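PDB 5TP4: amidase, hydantoinase/carbamoylase family, which probably hydrolyses N-carbamoyl-L-amino acids, as a zinc-dependent amidase of the peptidase M20 family that uses two zinc ions per subunit. Local coordinates for residues B[222-228]-B[288-294]; B[264-268]-B[295-299]; B[243-249]-B[320-324]; B[333-338]-B[368-373]; B[84-89]-B[127-131]. All coordinates share one frame. Where two conformers were deposited one is given. Numbering follows the deposited sequence.

Contact 1: residues B[222-228]-B[288-294]; sequences RWLDVRV and DVTFTVD
Val226 lies over the face of the Phe291 ring, its CB 3.7 Å from the ring centroid in a CH-pi contact and its CG1 3.4 Å from Phe291 CZ; chi1 is t for Val226, p for Phe291. Val228 CG2 meets the ring edge at Phe291 CE1 (4.1 Å), and Leu224 CB packs on Val293 CB at 4.0 Å. This apolar face is covered by helices 246-262 and 300-321. The strands are antiparallel (163°, axes 4.7 Å apart), with Leu224-Val293, Val226-Phe291 and Val228-Val289 as hydrogen-bonded pairs: N to O is 2.8, 2.9 and 2.8 Å from the 222-228 side and 3.0 Å each in return. On the other face Trp223 NE1 donates to Asp294 OD2 (2.8 Å), and extended Arg227 is met from the strand end by Asp288 in a bidentate salt bridge, NE to OD1 and NH2 to OD2 both 2.8 Å. Asp225 pairs with Arg282 of the second subunit. Such two-faced pairing fits an M20 dimerisation domain: apolar under helices, mixed aromatic and charged toward the partner's Arg282.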
# COMPACT_ATOMS: atom_id res chain seq x y z
N ARG B 222 14.51 -4.51 15.12
CA ARG B 222 14.91 -3.54 14.11
C ARG B 222 13.70 -3.18 13.26
O ARG B 222 12.92 -4.06 12.87
CB ARG B 222 16.02 -4.08 13.19
CG ARG B 222 17.20 -4.63 13.98
CD ARG B 222 18.01 -3.51 14.60
NE ARG B 222 19.22 -4.03 15.25
CZ ARG B 222 19.32 -4.34 16.54
NH1 ARG B 222 18.28 -4.18 17.36
NH2 ARG B 222 20.46 -4.82 17.03
N TRP B 223 13.56 -1.90 12.96
CA TRP B 223 12.58 -1.41 12.00
C TRP B 223 13.34 -0.86 10.80
O TRP B 223 14.25 -0.05 10.97
CB TRP B 223 11.72 -0.31 12.60
CG TRP B 223 10.55 -0.79 13.38
CD1 TRP B 223 10.25 -2.08 13.71
CD2 TRP B 223 9.49 0.02 13.89
NE1 TRP B 223 9.05 -2.12 14.41
CE2 TRP B 223 8.57 -0.84 14.53
CE3 TRP B 223 9.24 1.40 13.88
CZ2 TRP B 223 7.41 -0.37 15.14
CZ3 TRP B 223 8.08 1.86 14.48
CH2 TRP B 223 7.19 0.99 15.11
N LEU B 224 12.96 -1.32 9.62
CA LEU B 224 13.63 -0.94 8.38
C LEU B 224 12.62 -0.31 7.44
O LEU B 224 11.43 -0.65 7.46
CB LEU B 224 14.28 -2.16 7.71
CG LEU B 224 15.12 -3.08 8.61
CD1 LEU B 224 15.72 -4.21 7.78
CD2 LEU B 224 16.21 -2.31 9.25
N ASP B 225 13.10 0.62 6.64
CA ASP B 225 12.37 1.15 5.50
C ASP B 225 13.06 0.66 4.25
O ASP B 225 14.28 0.83 4.11
CB ASP B 225 12.36 2.68 5.48
CG ASP B 225 11.63 3.28 6.64
OD1 ASP B 225 10.62 2.71 7.07
OD2 ASP B 225 12.06 4.35 7.11
N VAL B 226 12.29 0.08 3.33
CA VAL B 226 12.82 -0.41 2.07
C VAL B 226 12.15 0.35 0.94
O VAL B 226 10.93 0.52 0.93
CB VAL B 226 12.60 -1.92 1.91
CG1 VAL B 226 13.26 -2.39 0.64
CG2 VAL B 226 13.15 -2.69 3.11
N ARG B 227 12.95 0.78 -0.03
CA ARG B 227 12.42 1.41 -1.23
C ARG B 227 13.04 0.75 -2.45
O ARG B 227 14.27 0.68 -2.57
CB ARG B 227 12.67 2.91 -1.21
CG ARG B 227 11.99 3.64 -2.36
CD ARG B 227 11.97 5.12 -2.03
NE ARG B 227 11.15 5.89 -2.96
CZ ARG B 227 11.03 7.21 -2.90
NH1 ARG B 227 11.67 7.88 -1.95
NH2 ARG B 227 10.27 7.86 -3.78
N VAL B 228 12.20 0.29 -3.37
CA VAL B 228 12.65 -0.36 -4.59
C VAL B 228 12.28 0.53 -5.76
O VAL B 228 11.13 0.97 -5.88
CB VAL B 228 12.02 -1.76 -4.75
CG1 VAL B 228 12.61 -2.47 -5.95
CG2 VAL B 228 12.24 -2.58 -3.48
N ASP B 288 8.16 2.50 -8.22
CA ASP B 288 8.51 3.05 -6.91
C ASP B 288 7.67 2.31 -5.87
O ASP B 288 6.46 2.53 -5.79
CB ASP B 288 8.25 4.56 -6.87
CG ASP B 288 8.74 5.24 -5.60
OD1 ASP B 288 9.38 4.58 -4.76
OD2 ASP B 288 8.47 6.46 -5.45
N VAL B 289 8.30 1.41 -5.12
CA VAL B 289 7.61 0.59 -4.14
C VAL B 289 8.31 0.77 -2.81
O VAL B 289 9.54 0.73 -2.74
CB VAL B 289 7.62 -0.90 -4.52
CG1 VAL B 289 6.90 -1.71 -3.43
CG2 VAL B 289 6.95 -1.13 -5.90
N THR B 290 7.53 0.99 -1.75
CA THR B 290 8.08 1.08 -0.41
C THR B 290 7.44 0.01 0.46
O THR B 290 6.25 -0.29 0.31
CB THR B 290 7.87 2.46 0.24
OG1 THR B 290 6.47 2.79 0.27
CG2 THR B 290 8.68 3.56 -0.51
N PHE B 291 8.21 -0.57 1.37
CA PHE B 291 7.59 -1.39 2.39
C PHE B 291 8.44 -1.30 3.65
O PHE B 291 9.60 -0.88 3.59
CB PHE B 291 7.42 -2.84 1.92
CG PHE B 291 8.69 -3.52 1.50
CD1 PHE B 291 9.15 -3.42 0.20
CD2 PHE B 291 9.37 -4.34 2.39
CE1 PHE B 291 10.31 -4.11 -0.20
CE2 PHE B 291 10.52 -5.03 2.01
CZ PHE B 291 10.99 -4.93 0.71
N THR B 292 7.85 -1.67 4.78
CA THR B 292 8.57 -1.66 6.05
C THR B 292 8.87 -3.09 6.47
O THR B 292 8.18 -4.04 6.08
CB THR B 292 7.78 -0.97 7.18
OG1 THR B 292 6.55 -1.67 7.43
CG2 THR B 292 7.49 0.48 6.80
N VAL B 293 9.93 -3.25 7.25
CA VAL B 293 10.28 -4.55 7.82
C VAL B 293 10.42 -4.39 9.32
O VAL B 293 11.13 -3.49 9.78
CB VAL B 293 11.58 -5.13 7.23
CG1 VAL B 293 11.86 -6.44 7.86
CG2 VAL B 293 11.45 -5.33 5.72
N ASP B 294 9.74 -5.25 10.08
CA ASP B 294 9.94 -5.40 11.51
C ASP B 294 10.69 -6.72 11.71
O ASP B 294 10.17 -7.78 11.34
CB ASP B 294 8.58 -5.38 12.22
CG ASP B 294 8.66 -5.65 13.73
OD1 ASP B 294 9.08 -6.74 14.13
OD2 ASP B 294 8.20 -4.77 14.50

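Contact 2: residues B[264-268]-B[295-299]; sequences HAPRG and LRHHD
Arg267 lays its aliphatic stem across two histidine rings. With chi1 m and chi2 and chi3 t, its CB sits 3.8 Å from the His297 ring centroid, and its CG lies 3.6 Å from that of His298, only 4° off the normal; both are CH-pi contacts. His297 (chi1 t) ends strand 288-297 and His298 (chi1 m) follows in the loop, before Asp299 N-caps helix 300-321. Asp299 N donates to His297 ND1 (3.2 Å). His264 (chi1 m) stands rim to rim with His297, planes at 90° and centroids 6.0 Å apart; one water joins His264 ND1 (3.1 Å) to His297 NE2 (2.9 Å). Residues 264-268 form a loop with a cis peptide before Pro266, closed by Gly268 N to His264 O at 3.0 Å. Backbones meet at Gly268 and His297, CA to CA 4.5 Å, through CA-H...O contacts: His297 CA to Arg267 O 3.5 Å, Gly268 CA to Arg296 O 3.3 Å. The loop leading into strand 269-277 is thus held by CH-pi packing and a shared water.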
# COMPACT_ATOMS: atom_id res chain seq x y z
N HIS B 264 16.47 -18.78 10.87
CA HIS B 264 16.72 -18.37 12.25
C HIS B 264 15.65 -18.84 13.20
O HIS B 264 15.50 -18.27 14.29
CB HIS B 264 16.85 -16.85 12.33
CG HIS B 264 18.11 -16.33 11.72
ND1 HIS B 264 19.25 -16.10 12.47
CD2 HIS B 264 18.41 -16.00 10.45
CE1 HIS B 264 20.21 -15.66 11.67
NE2 HIS B 264 19.73 -15.59 10.44
N ALA B 265 14.89 -19.84 12.81
CA ALA B 265 13.83 -20.36 13.65
C ALA B 265 14.42 -21.05 14.89
O ALA B 265 15.47 -21.70 14.81
CB ALA B 265 12.98 -21.34 12.85
N PRO B 266 13.73 -20.95 16.03
CA PRO B 266 12.42 -20.33 16.18
C PRO B 266 12.45 -18.89 16.65
O PRO B 266 11.41 -18.24 16.68
CB PRO B 266 11.75 -21.21 17.24
CG PRO B 266 12.87 -21.49 18.17
CD PRO B 266 14.09 -21.70 17.26
N ARG B 267 13.63 -18.37 17.00
CA ARG B 267 13.68 -17.10 17.70
C ARG B 267 13.57 -15.89 16.78
O ARG B 267 13.19 -14.81 17.24
CB ARG B 267 14.97 -17.00 18.51
CG ARG B 267 15.01 -18.01 19.64
CD ARG B 267 16.35 -17.96 20.35
NE ARG B 267 16.26 -18.61 21.66
CZ ARG B 267 17.24 -18.60 22.57
NH1 ARG B 267 18.38 -17.98 22.31
NH2 ARG B 267 17.06 -19.21 23.73
N GLY B 268 13.86 -16.05 15.49
CA GLY B 268 13.80 -14.94 14.56
C GLY B 268 12.38 -14.76 14.04
O GLY B 268 11.69 -15.73 13.75
N LEU B 295 11.90 -6.65 12.26
CA LEU B 295 12.75 -7.82 12.51
C LEU B 295 12.92 -8.04 14.00
O LEU B 295 13.17 -7.08 14.73
CB LEU B 295 14.16 -7.63 11.94
CG LEU B 295 14.42 -7.64 10.45
CD1 LEU B 295 15.94 -7.50 10.26
CD2 LEU B 295 13.91 -8.95 9.85
N ARG B 296 12.82 -9.29 14.45
CA ARG B 296 13.00 -9.59 15.87
C ARG B 296 13.90 -10.80 16.05
O ARG B 296 13.92 -11.71 15.22
CB ARG B 296 11.68 -9.90 16.56
CG ARG B 296 10.59 -8.98 16.14
CD ARG B 296 10.03 -8.24 17.30
NE ARG B 296 9.21 -7.12 16.88
CZ ARG B 296 8.45 -6.42 17.72
NH1 ARG B 296 8.40 -6.77 19.02
NH2 ARG B 296 7.77 -5.38 17.26
N HIS B 297 14.60 -10.81 17.18
CA HIS B 297 15.30 -12.01 17.61
C HIS B 297 15.48 -11.89 19.12
O HIS B 297 15.17 -10.86 19.72
CB HIS B 297 16.66 -12.18 16.90
CG HIS B 297 17.16 -13.60 16.89
ND1 HIS B 297 17.72 -14.19 18.00
CD2 HIS B 297 17.22 -14.53 15.90
CE1 HIS B 297 18.10 -15.43 17.70
NE2 HIS B 297 17.79 -15.66 16.44
N HIS B 298 15.90 -12.98 19.75
CA HIS B 298 16.24 -12.89 21.17
C HIS B 298 17.56 -12.17 21.39
O HIS B 298 17.81 -11.68 22.50
CB HIS B 298 16.32 -14.28 21.79
CG HIS B 298 15.00 -14.97 21.90
ND1 HIS B 298 14.79 -16.04 22.75
CD2 HIS B 298 13.82 -14.75 21.28
CE1 HIS B 298 13.54 -16.45 22.64
NE2 HIS B 298 12.93 -15.68 21.75
N ASP B 299 18.41 -12.09 20.37
CA ASP B 299 19.78 -11.66 20.49
C ASP B 299 20.05 -10.53 19.50
O ASP B 299 19.62 -10.61 18.35
CB ASP B 299 20.68 -12.86 20.23
CG ASP B 299 22.11 -12.53 20.32
OD1 ASP B 299 22.63 -11.97 19.34
OD2 ASP B 299 22.71 -12.83 21.36
O HOH W 1 19.14 -17.80 15.03

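Contact 3: residues B[243-249]-B[320-324]; sequences RKDAYFA and ARGVQ
Arg243 enters in extended conformation; a water lies within hydrogen-bonding distance of its O (3.1 Å) and of Arg321 O (2.7 Å). Lys244 follows with its CA 5.7 Å from Gly322 CA; its chain, chi1 m and then t throughout, runs past the glycine, CD 3.5 Å from Gly322 O, and a second water links Lys244 NZ (3.1 Å) to that same O (2.8 Å). Asp245 (chi1 t) is the N-cap of helix 246-262, OD1 accepting from Tyr247 N at 2.8 Å and Phe248 N at 2.9 Å, while a third water joins Asp245 O (2.7 Å) to Arg321 NH1 (2.9 Å). Phe248 brings CB within 3.4 Å of Arg321 NH1. At Ala249, CB touches Arg321 CD at 3.6 Å and Val323 CG2 at 3.7 Å, the valine with chi1 m. Helix 300-321 gives way to Gly322, whose phi/psi of 70/29 turns the chain toward strand 324-337. Arg321 reaches across with chi1 m and chi2 and chi3 t; its guanidinium also bonds Gln252 and forms a salt bridge to Glu258 of the second subunit. A helix start and a helix end are joined by Ala249-Val323 packing, the Arg321 stem and water bridges, the arginine reaching into the dimer interface.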
# COMPACT_ATOMS: atom_id res chain seq x y z
N ARG B 243 11.05 -4.85 -19.07
CA ARG B 243 10.51 -4.30 -17.84
C ARG B 243 11.53 -4.31 -16.72
O ARG B 243 12.39 -5.18 -16.63
CB ARG B 243 9.28 -5.10 -17.42
CG ARG B 243 8.20 -5.04 -18.44
CD ARG B 243 6.96 -5.70 -17.95
NE ARG B 243 5.88 -5.45 -18.93
CZ ARG B 243 4.60 -5.43 -18.64
NH1 ARG B 243 4.19 -5.65 -17.39
NH2 ARG B 243 3.73 -5.17 -19.62
N LYS B 244 11.39 -3.31 -15.84
CA LYS B 244 12.14 -3.21 -14.58
C LYS B 244 11.07 -2.97 -13.51
O LYS B 244 10.84 -1.85 -13.06
CB LYS B 244 13.18 -2.13 -14.66
CG LYS B 244 14.28 -2.49 -15.69
CD LYS B 244 15.15 -1.29 -15.98
CE LYS B 244 16.06 -1.54 -17.18
NZ LYS B 244 16.96 -0.36 -17.43
N ASP B 245 10.40 -4.06 -13.12
CA ASP B 245 9.17 -4.00 -12.34
C ASP B 245 9.53 -4.03 -10.86
O ASP B 245 9.93 -5.07 -10.33
CB ASP B 245 8.29 -5.19 -12.72
CG ASP B 245 6.92 -5.13 -12.07
OD1 ASP B 245 6.83 -4.80 -10.88
OD2 ASP B 245 5.92 -5.48 -12.74
N ALA B 246 9.38 -2.88 -10.19
CA ALA B 246 9.73 -2.78 -8.78
C ALA B 246 8.80 -3.59 -7.89
O ALA B 246 9.17 -3.89 -6.75
CB ALA B 246 9.73 -1.31 -8.33
N TYR B 247 7.58 -3.93 -8.36
CA TYR B 247 6.70 -4.67 -7.47
C TYR B 247 6.99 -6.16 -7.52
O TYR B 247 7.02 -6.81 -6.46
CB TYR B 247 5.23 -4.40 -7.78
CG TYR B 247 4.36 -5.12 -6.77
CD1 TYR B 247 4.23 -4.64 -5.46
CD2 TYR B 247 3.74 -6.32 -7.11
CE1 TYR B 247 3.45 -5.33 -4.52
CE2 TYR B 247 2.96 -7.01 -6.17
CZ TYR B 247 2.84 -6.52 -4.90
OH TYR B 247 2.07 -7.20 -3.98
N PHE B 248 7.25 -6.72 -8.70
CA PHE B 248 7.68 -8.12 -8.73
C PHE B 248 8.99 -8.28 -7.99
O PHE B 248 9.21 -9.30 -7.33
CB PHE B 248 7.85 -8.65 -10.16
CG PHE B 248 6.57 -9.09 -10.85
CD1 PHE B 248 5.47 -9.55 -10.13
CD2 PHE B 248 6.48 -9.04 -12.24
CE1 PHE B 248 4.30 -9.96 -10.81
CE2 PHE B 248 5.31 -9.42 -12.91
CZ PHE B 248 4.23 -9.88 -12.18
N ALA B 249 9.87 -7.27 -8.07
CA ALA B 249 11.13 -7.32 -7.33
C ALA B 249 10.87 -7.31 -5.83
O ALA B 249 11.47 -8.09 -5.07
CB ALA B 249 12.02 -6.14 -7.72
N ALA B 320 19.46 -8.89 -10.33
CA ALA B 320 18.91 -9.84 -11.28
C ALA B 320 17.76 -9.24 -12.08
O ALA B 320 17.52 -9.64 -13.22
CB ALA B 320 18.46 -11.10 -10.54
N ARG B 321 17.03 -8.31 -11.48
CA ARG B 321 15.83 -7.75 -12.09
C ARG B 321 16.05 -6.36 -12.67
O ARG B 321 15.10 -5.77 -13.20
CB ARG B 321 14.70 -7.70 -11.04
CG ARG B 321 14.20 -9.08 -10.65
CD ARG B 321 13.23 -9.04 -9.49
NE ARG B 321 12.67 -10.37 -9.30
CZ ARG B 321 11.59 -10.82 -9.93
NH1 ARG B 321 10.92 -10.03 -10.77
NH2 ARG B 321 11.17 -12.06 -9.71
N GLY B 322 17.26 -5.80 -12.54
CA GLY B 322 17.53 -4.47 -13.06
C GLY B 322 16.87 -3.33 -12.32
O GLY B 322 16.61 -2.28 -12.93
N VAL B 323 16.62 -3.48 -11.01
CA VAL B 323 16.01 -2.41 -10.22
C VAL B 323 17.02 -1.99 -9.17
O VAL B 323 18.11 -2.58 -9.08
CB VAL B 323 14.66 -2.83 -9.57
CG1 VAL B 323 13.63 -3.21 -10.65
CG2 VAL B 323 14.83 -3.96 -8.58
N GLN B 324 16.70 -0.96 -8.40
CA GLN B 324 17.56 -0.48 -7.33
C GLN B 324 16.80 -0.62 -6.01
O GLN B 324 15.57 -0.53 -5.98
CB GLN B 324 17.96 0.99 -7.52
CG GLN B 324 18.64 1.33 -8.86
CD GLN B 324 17.64 1.51 -10.01
OE1 GLN B 324 16.63 2.22 -9.87
NE2 GLN B 324 17.91 0.87 -11.15
O HOH W 2 13.19 -7.25 -14.41
O HOH W 3 18.43 -1.10 -14.75
O HOH W 4 11.08 -7.27 -11.48

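Contact 4: residues B[333-338]-B[368-373]; sequences SPATPF and AILLAR. With EDO (1,2-ethanediol), chain T.
This contact joins the strand 324-337 to helix 367-372 in the M20-type fold, near the zinc site: the side chains of Ala368 and His198, a zinc ligand, are about 8 Å apart, and a bound zinc lies about 10 Å from the Ala368 side chain. Residues 333-338 run extended alongside the short helix, Thr336 CA 6.5 Å from Ile369 CA and Phe338 CA 5.8 Å from Ala372 CA. Phe338 (chi1 m) sets its ring edge against Ala372, CD1 to CB 3.6 Å, while its CZ reaches Ala368 CB at 4.1 Å and Ile369 CD1 at 4.0 Å; Met379 of strand 377-382 also packs against this phenylalanine. Thr336 (chi1 m) points toward the helix, CG2 3.5 Å from Ile369 O and 4.0 Å from Ala372 CB. Two waters bridge the backbones and Arg373: one joins Pro337 O (2.8 Å) and Ala372 O (3.2 Å), the other Ala335 O (3.0 Å) and Arg373 NE (2.9 Å). A 1,2-ethanediol, probably from the crystallisation liquor, sits beside Ser333, Pro334 and Thr336, donating from O2 to Pro334 O at 2.6 Å and also bonding Gln219 O. Arg373, with chi1 m and chi2 and chi3 t, extends so that its NH2 donates to Thr336 OG1 at 3.0 Å.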
# COMPACT_ATOMS: atom_id res chain seq x y z
N SER B 333 16.04 -1.32 18.91
CA SER B 333 15.85 -1.51 20.34
C SER B 333 16.60 -2.77 20.75
O SER B 333 16.51 -3.79 20.05
CB SER B 333 14.37 -1.64 20.71
OG SER B 333 14.20 -1.23 22.06
N PRO B 334 17.32 -2.74 21.86
CA PRO B 334 18.14 -3.88 22.25
C PRO B 334 17.31 -4.96 22.92
O PRO B 334 16.25 -4.71 23.49
CB PRO B 334 19.13 -3.28 23.25
CG PRO B 334 18.31 -2.17 23.91
CD PRO B 334 17.43 -1.61 22.81
N ALA B 335 17.84 -6.18 22.88
CA ALA B 335 17.25 -7.24 23.70
C ALA B 335 17.33 -6.83 25.16
O ALA B 335 18.23 -6.11 25.58
CB ALA B 335 17.98 -8.56 23.47
N THR B 336 16.38 -7.31 25.94
CA THR B 336 16.26 -6.92 27.35
C THR B 336 16.06 -8.17 28.19
O THR B 336 14.93 -8.54 28.53
CB THR B 336 15.09 -5.94 27.55
OG1 THR B 336 15.17 -4.92 26.54
CG2 THR B 336 15.20 -5.29 28.93
N PRO B 337 17.14 -8.85 28.57
CA PRO B 337 16.99 -10.03 29.43
C PRO B 337 16.49 -9.66 30.82
O PRO B 337 16.87 -8.63 31.39
CB PRO B 337 18.40 -10.62 29.48
CG PRO B 337 19.29 -9.50 29.08
CD PRO B 337 18.52 -8.66 28.12
N PHE B 338 15.64 -10.53 31.36
CA PHE B 338 15.20 -10.39 32.74
C PHE B 338 16.19 -11.08 33.69
O PHE B 338 17.12 -11.77 33.26
CB PHE B 338 13.78 -10.96 32.89
CG PHE B 338 12.72 -10.14 32.22
CD1 PHE B 338 12.98 -8.82 31.86
CD2 PHE B 338 11.48 -10.69 31.96
CE1 PHE B 338 12.00 -8.05 31.23
CE2 PHE B 338 10.47 -9.93 31.35
CZ PHE B 338 10.73 -8.61 30.97
N ALA B 368 7.91 -3.45 32.64
CA ALA B 368 8.98 -4.35 33.06
C ALA B 368 10.23 -4.23 32.19
O ALA B 368 11.34 -4.42 32.69
CB ALA B 368 8.51 -5.80 33.04
N ILE B 369 10.07 -3.93 30.89
CA ILE B 369 11.23 -3.78 30.01
C ILE B 369 12.16 -2.68 30.51
O ILE B 369 13.40 -2.83 30.56
CB ILE B 369 10.77 -3.50 28.57
CG1 ILE B 369 10.01 -4.69 28.02
CG2 ILE B 369 12.00 -3.16 27.70
CD1 ILE B 369 10.82 -5.97 27.94
N LEU B 370 11.57 -1.53 30.86
CA LEU B 370 12.35 -0.41 31.38
C LEU B 370 12.94 -0.74 32.74
O LEU B 370 14.10 -0.42 33.01
CB LEU B 370 11.48 0.84 31.49
CG LEU B 370 11.16 1.67 30.23
CD1 LEU B 370 12.36 2.45 29.76
CD2 LEU B 370 10.56 0.81 29.07
N LEU B 371 12.15 -1.37 33.61
CA LEU B 371 12.65 -1.69 34.95
C LEU B 371 13.82 -2.66 34.90
O LEU B 371 14.78 -2.53 35.67
CB LEU B 371 11.55 -2.27 35.83
CG LEU B 371 10.71 -1.26 36.64
CD1 LEU B 371 11.50 -0.59 37.79
CD2 LEU B 371 10.11 -0.15 35.76
N ALA B 372 13.77 -3.63 33.97
CA ALA B 372 14.79 -4.68 33.92
C ALA B 372 16.17 -4.14 33.64
O ALA B 372 17.16 -4.80 33.97
CB ALA B 372 14.44 -5.71 32.84
N ARG B 373 16.26 -2.96 33.04
CA ARG B 373 17.56 -2.37 32.76
C ARG B 373 18.18 -1.74 34.00
O ARG B 373 19.36 -1.39 33.96
CB ARG B 373 17.43 -1.36 31.64
CG ARG B 373 17.01 -2.04 30.33
CD ARG B 373 16.64 -1.02 29.25
NE ARG B 373 16.16 -1.73 28.06
CZ ARG B 373 15.30 -1.23 27.18
NH1 ARG B 373 14.83 0.00 27.34
NH2 ARG B 373 14.91 -1.98 26.15
C1 EDO T . 12.55 -5.04 24.31
O1 EDO T . 13.64 -5.94 24.59
C2 EDO T . 12.94 -4.12 23.16
O2 EDO T . 14.06 -3.29 23.54
O HOH W 5 18.21 -3.68 27.34
O HOH W 6 18.22 -6.23 31.26

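Contact 5: residues B[84-89]-B[127-131]; sequences AAPVLI and KPLEI. With EDO (1,2-ethanediol), chain S.
Three backbone hydrogen bonds set the parallel register: Val87 N to Pro128 O 2.9 Å, Glu130 N to Val87 O 3.0 Å, and Ile89 N to Glu130 O 2.8 Å. Strands 87-89 and 129-131 run 4.7 Å apart at 24°, pairing Val87 with Leu129, Leu88 with Glu130 and Ile89 with Ile131, CA to CA 5.0, 4.8 and 4.8 Å. CA-H...O contacts fill in between, as from Ile131 CA to Ile89 O (3.1 Å). Glu130 (chi1 m, chi2 t) receives O2 of a 1,2-ethanediol at OE1, 2.6 Å, and forms a salt bridge with Arg76. Its CB lies 3.5 Å from Leu88 CD1, the leucine being chi1 t, chi2 p. On the opposite face Val87 CB packs on Leu129 CD2 (4.0 Å). Ahead of the strands, Pro86 CB meets Pro128 CG at 3.9 Å, as does Ala84 CB with Pro128 CD. Helix 105-121 connects the two strands in a beta-alpha-beta crossover and, with helix 398-416, covers the Val87, Ile89, Leu129 and Ile131 face; strands 73-77 and 193-199 flank the pair.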
# COMPACT_ATOMS: atom_id res chain seq x y z
N ALA B 84 14.88 -1.99 54.48
CA ALA B 84 15.00 -2.71 53.21
C ALA B 84 14.25 -2.03 52.07
O ALA B 84 13.16 -1.46 52.25
CB ALA B 84 14.48 -4.14 53.36
N ALA B 85 14.84 -2.10 50.88
CA ALA B 85 14.16 -1.66 49.67
C ALA B 85 12.98 -2.59 49.37
O ALA B 85 13.03 -3.78 49.70
CB ALA B 85 15.12 -1.65 48.49
N PRO B 86 11.93 -2.07 48.74
CA PRO B 86 10.73 -2.87 48.50
C PRO B 86 10.87 -3.82 47.31
O PRO B 86 11.65 -3.61 46.38
CB PRO B 86 9.65 -1.80 48.22
CG PRO B 86 10.42 -0.67 47.59
CD PRO B 86 11.76 -0.67 48.30
N VAL B 87 10.06 -4.87 47.37
CA VAL B 87 9.73 -5.67 46.21
C VAL B 87 8.50 -5.02 45.60
O VAL B 87 7.49 -4.81 46.28
CB VAL B 87 9.45 -7.13 46.61
CG1 VAL B 87 8.91 -7.90 45.38
CG2 VAL B 87 10.70 -7.74 47.20
N LEU B 88 8.59 -4.68 44.31
CA LEU B 88 7.59 -3.86 43.65
C LEU B 88 6.84 -4.74 42.67
O LEU B 88 7.45 -5.46 41.89
CB LEU B 88 8.29 -2.69 42.94
CG LEU B 88 7.60 -1.51 42.26
CD1 LEU B 88 6.64 -0.75 43.18
CD2 LEU B 88 8.70 -0.61 41.75
N ILE B 89 5.51 -4.69 42.74
CA ILE B 89 4.62 -5.36 41.80
C ILE B 89 3.97 -4.27 40.98
O ILE B 89 3.30 -3.40 41.54
CB ILE B 89 3.54 -6.17 42.53
CG1 ILE B 89 4.15 -7.27 43.40
CG2 ILE B 89 2.50 -6.73 41.53
CD1 ILE B 89 3.08 -8.02 44.21
N LYS B 127 11.07 -7.76 53.59
CA LYS B 127 11.15 -6.57 52.77
C LYS B 127 9.75 -6.02 52.56
O LYS B 127 8.78 -6.78 52.46
CB LYS B 127 11.77 -6.88 51.42
CG LYS B 127 13.12 -7.52 51.53
CD LYS B 127 13.81 -7.45 50.20
CE LYS B 127 15.32 -7.38 50.40
NZ LYS B 127 15.86 -8.72 50.71
N PRO B 128 9.61 -4.70 52.47
CA PRO B 128 8.30 -4.13 52.15
C PRO B 128 7.85 -4.48 50.74
O PRO B 128 8.65 -4.81 49.86
CB PRO B 128 8.53 -2.62 52.29
CG PRO B 128 10.03 -2.46 52.02
CD PRO B 128 10.66 -3.67 52.65
N LEU B 129 6.53 -4.43 50.53
CA LEU B 129 5.92 -4.58 49.21
C LEU B 129 5.37 -3.24 48.76
O LEU B 129 4.87 -2.45 49.57
CB LEU B 129 4.77 -5.60 49.22
CG LEU B 129 5.06 -7.03 49.69
CD1 LEU B 129 3.86 -7.97 49.34
CD2 LEU B 129 6.30 -7.51 49.03
N GLU B 130 5.44 -2.99 47.45
CA GLU B 130 4.75 -1.84 46.88
C GLU B 130 4.07 -2.29 45.61
O GLU B 130 4.59 -3.17 44.90
CB GLU B 130 5.71 -0.68 46.60
CG GLU B 130 6.16 0.02 47.91
CD GLU B 130 7.07 1.21 47.68
OE1 GLU B 130 7.08 1.73 46.55
OE2 GLU B 130 7.75 1.65 48.63
N ILE B 131 2.90 -1.74 45.35
CA ILE B 131 2.21 -1.95 44.09
C ILE B 131 2.26 -0.63 43.34
O ILE B 131 2.08 0.43 43.94
CB ILE B 131 0.74 -2.39 44.29
CG1 ILE B 131 0.60 -3.51 45.29
CG2 ILE B 131 0.11 -2.77 42.96
CD1 ILE B 131 -0.85 -3.55 45.75
C1 EDO S . 11.05 3.24 44.90
O1 EDO S . 11.57 3.28 46.23
C2 EDO S . 9.68 2.61 44.92
O2 EDO S . 8.80 3.46 45.67

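Contact 5 comes first along the chain, on the parallel strands 87-91 and 129-133 of the zinc-binding part; contact 4 comes last, its centre about 20 Å away. Contacts 1, 2 and 3 belong to the region where helices 246-262 and 300-321 pack on strands 212-229, 269-277, 288-297 and 324-337. Contacts 1 and 2 share strand 288-297 (centres about 19 Å apart), and contact 3 touches contact 1 through Val228 and Val289; along the chain contact 2 nests inside contact 3. Contacts 1 to 3 all reach the second subunit, contacts 4 and 5 do not. Contact 4 touches contacts 1 and 2 and lies between contacts 3 and 5, themselves about 59 Å apart between centres, joining dimerising and metal-binding portions.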